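Local coordinates for protein molybdopterin converting factor, subunit 1 (MoaD) (Helicobacter pylori, PDB 3RPF) that probably serves as the ubiquitin-like sulfur carrier subunit of molybdopterin synthase, donating sulfur from its C-terminal tail during molybdenum cofactor biosynthesis, at residues Arg6-Ile11 / Val64-Pro69. Residues are numbered along the deposited sequence; the frame is centred on the assembly and turned at random.
Sequences RFFGPI and VISLLP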
loop_
_atom_site.group_PDB
_atom_site.type_symbol
_atom_site.label_atom_id
_atom_site.label_comp_id
_atom_site.label_asym_id
_atom_site.label_seq_id
_atom_site.Cartn_x
_atom_site.Cartn_y
_atom_site.Cartn_z
ATOM N N ARG D 6 -18.135 -10.575 30.427
ATOM C CA ARG D 6 -17.164 -11.383 29.690
ATOM C C ARG D 6 -15.808 -10.700 29.686
ATOM O O ARG D 6 -15.722 -9.473 29.712
ATOM C CB ARG D 6 -17.642 -11.641 28.262
ATOM C CG ARG D 6 -19.095 -12.127 28.157
ATOM C CD ARG D 6 -19.477 -12.431 26.711
ATOM N NE ARG D 6 -19.265 -11.277 25.833
ATOM C CZ ARG D 6 -19.329 -11.323 24.502
ATOM N NH1 ARG D 6 -19.591 -12.469 23.883
ATOM N NH2 ARG D 6 -19.127 -10.224 23.785
ATOM N N PHE D 7 -14.745 -11.498 29.656
ATOM C CA PHE D 7 -13.387 -10.965 29.720
ATOM C C PHE D 7 -12.587 -11.422 28.501
ATOM O O PHE D 7 -12.363 -12.616 28.316
ATOM C CB PHE D 7 -12.712 -11.425 31.015
ATOM C CG PHE D 7 -13.499 -11.087 32.264
ATOM C CD1 PHE D 7 -13.456 -9.806 32.794
ATOM C CD2 PHE D 7 -14.283 -12.041 32.892
ATOM C CE1 PHE D 7 -14.169 -9.478 33.925
ATOM C CE2 PHE D 7 -15.014 -11.721 34.039
ATOM C CZ PHE D 7 -14.953 -10.436 34.557
ATOM N N PHE D 8 -12.177 -10.474 27.684
ATOM C CA PHE D 8 -11.503 -10.777 26.440
ATOM C C PHE D 8 -9.984 -10.766 26.519
ATOM O O PHE D 8 -9.400 -10.186 27.417
ATOM C CB PHE D 8 -11.991 -9.834 25.346
ATOM C CG PHE D 8 -13.285 -10.252 24.730
ATOM C CD1 PHE D 8 -13.309 -11.181 23.723
ATOM C CD2 PHE D 8 -14.476 -9.726 25.172
ATOM C CE1 PHE D 8 -14.485 -11.563 23.157
ATOM C CE2 PHE D 8 -15.660 -10.103 24.606
ATOM C CZ PHE D 8 -15.662 -11.027 23.596
ATOM N N GLY D 9 -9.364 -11.421 25.556
ATOM C CA GLY D 9 -7.923 -11.449 25.467
ATOM C C GLY D 9 -7.190 -12.038 26.645
ATOM O O GLY D 9 -7.517 -13.111 27.108
ATOM N N PRO D 10 -6.189 -11.321 27.124
ATOM C CA PRO D 10 -5.293 -11.798 28.182
ATOM C C PRO D 10 -5.955 -12.049 29.536
ATOM O O PRO D 10 -5.404 -12.805 30.327
ATOM C CB PRO D 10 -4.253 -10.679 28.290
ATOM C CG PRO D 10 -4.875 -9.513 27.648
ATOM C CD PRO D 10 -5.716 -10.060 26.557
ATOM N N ILE D 11 -7.082 -11.409 29.818
ATOM C CA ILE D 11 -7.682 -11.559 31.127
ATOM C C ILE D 11 -7.964 -13.020 31.422
ATOM O O ILE D 11 -8.464 -13.745 30.591
ATOM C CB ILE D 11 -8.980 -10.810 31.229
ATOM C CG1 ILE D 11 -8.741 -9.323 31.057
ATOM C CG2 ILE D 11 -9.605 -11.070 32.564
ATOM C CD1 ILE D 11 -9.978 -8.566 30.829
ATOM N N VAL D 64 -25.070 -7.824 28.186
ATOM C CA VAL D 64 -23.749 -8.426 28.312
ATOM C C VAL D 64 -22.678 -7.352 28.306
ATOM O O VAL D 64 -22.609 -6.536 27.388
ATOM C CB VAL D 64 -23.447 -9.383 27.159
ATOM C CG1 VAL D 64 -22.049 -9.933 27.302
ATOM C CG2 VAL D 64 -24.465 -10.508 27.112
ATOM N N ILE D 65 -21.828 -7.363 29.323
ATOM C CA ILE D 65 -20.804 -6.339 29.465
ATOM C C ILE D 65 -19.412 -6.915 29.249
ATOM O O ILE D 65 -19.005 -7.828 29.968
ATOM C CB ILE D 65 -20.907 -5.696 30.849
ATOM C CG1 ILE D 65 -22.186 -4.847 30.908
ATOM C CG2 ILE D 65 -19.637 -4.909 31.156
ATOM C CD1 ILE D 65 -22.415 -4.101 32.199
ATOM N N SER D 66 -18.683 -6.375 28.272
ATOM C CA SER D 66 -17.393 -6.940 27.868
ATOM C C SER D 66 -16.179 -6.045 28.147
ATOM O O SER D 66 -16.155 -4.870 27.772
ATOM C CB SER D 66 -17.424 -7.320 26.382
ATOM O OG SER D 66 -18.452 -8.262 26.135
ATOM N N LEU D 67 -15.177 -6.629 28.802
ATOM C CA LEU D 67 -13.938 -5.934 29.147
ATOM C C LEU D 67 -12.875 -6.169 28.075
ATOM O O LEU D 67 -12.563 -7.317 27.741
ATOM C CB LEU D 67 -13.413 -6.400 30.508
ATOM C CG LEU D 67 -14.006 -5.768 31.773
ATOM C CD1 LEU D 67 -15.223 -6.549 32.257
ATOM C CD2 LEU D 67 -12.963 -5.660 32.882
ATOM N N LEU D 68 -12.308 -5.075 27.566
ATOM C CA LEU D 68 -11.370 -5.117 26.448
ATOM C C LEU D 68 -10.031 -4.478 26.816
ATOM O O LEU D 68 -9.928 -3.253 26.918
ATOM C CB LEU D 68 -11.968 -4.388 25.238
ATOM C CG LEU D 68 -13.433 -4.702 24.927
ATOM C CD1 LEU D 68 -13.883 -4.003 23.658
ATOM C CD2 LEU D 68 -13.639 -6.196 24.807
ATOM N N PRO D 69 -9.001 -5.311 27.023
ATOM C CA PRO D 69 -7.634 -4.875 27.327
ATOM C C PRO D 69 -7.002 -4.242 26.089
ATOM O O PRO D 69 -7.538 -4.406 24.994
ATOM C CB PRO D 69 -6.914 -6.189 27.652
ATOM C CG PRO D 69 -7.992 -7.209 27.857
ATOM C CD PRO D 69 -9.115 -6.778 26.987
#
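Arg-6 and Phe-7 pair in parallel with Ser-66 and Leu-67: Arg-6 N donates to Ile-65 O (2.9 Å), Leu-67 N to Arg-6 O, and Phe-8 N, just past the strand end, to Leu-67 O (3.2 Å). On the sheet face carrying Arg-6 and Ser-66, NE and NH2 of Arg-6 both donate hydrogen bonds to Ser-66 OG, each 3.1 Å long. Both N-H groups converge on this oxygen, which lies nearly in the guanidinium plane (3° out of it). A bend at chi3 of Arg-6 (-56°) sets NE where it also brushes Val-64 CG1. Phe-8 sits beside this fork, its CZ over one guanidinium face toward the rim, while Ser-66 OG meets the edge of the phenyl ring near CE2. Leu-68 runs alongside the same ring, CD2 against Phe-8 CD2 at 3.6 Å. Parallel pairing of the first and last strands is a hallmark of the ubiquitin-like beta-grasp fold, and here strand 64-68 also pairs antiparallel with strand 44-47. On the other face, Phe-7 and Leu-67 run alongside each other in the same direction, with Phe-7 CE1 3.5 Å from Leu-67 CD1. Ile-11 lies across Leu-67, roughly perpendicular to it, its CD1 approaching Leu-67 CB and Pro-69 CG. A type II' turn from Phe-8 to Ile-11, with Gly-9 at phi 60°, brings Pro-10 alongside Pro-69; the two side chains run in opposite senses, Pro-10 CD 3.9 Å from Pro-69 CG. Tyr-54 of the neighbouring catalytic subunit stacks on the Phe-8 ring and packs on Ser-66, while Trp-122 NE1 of that subunit hydrogen-bonds Pro-69 O, where the chain leaves the sheet toward its C-terminal glycines.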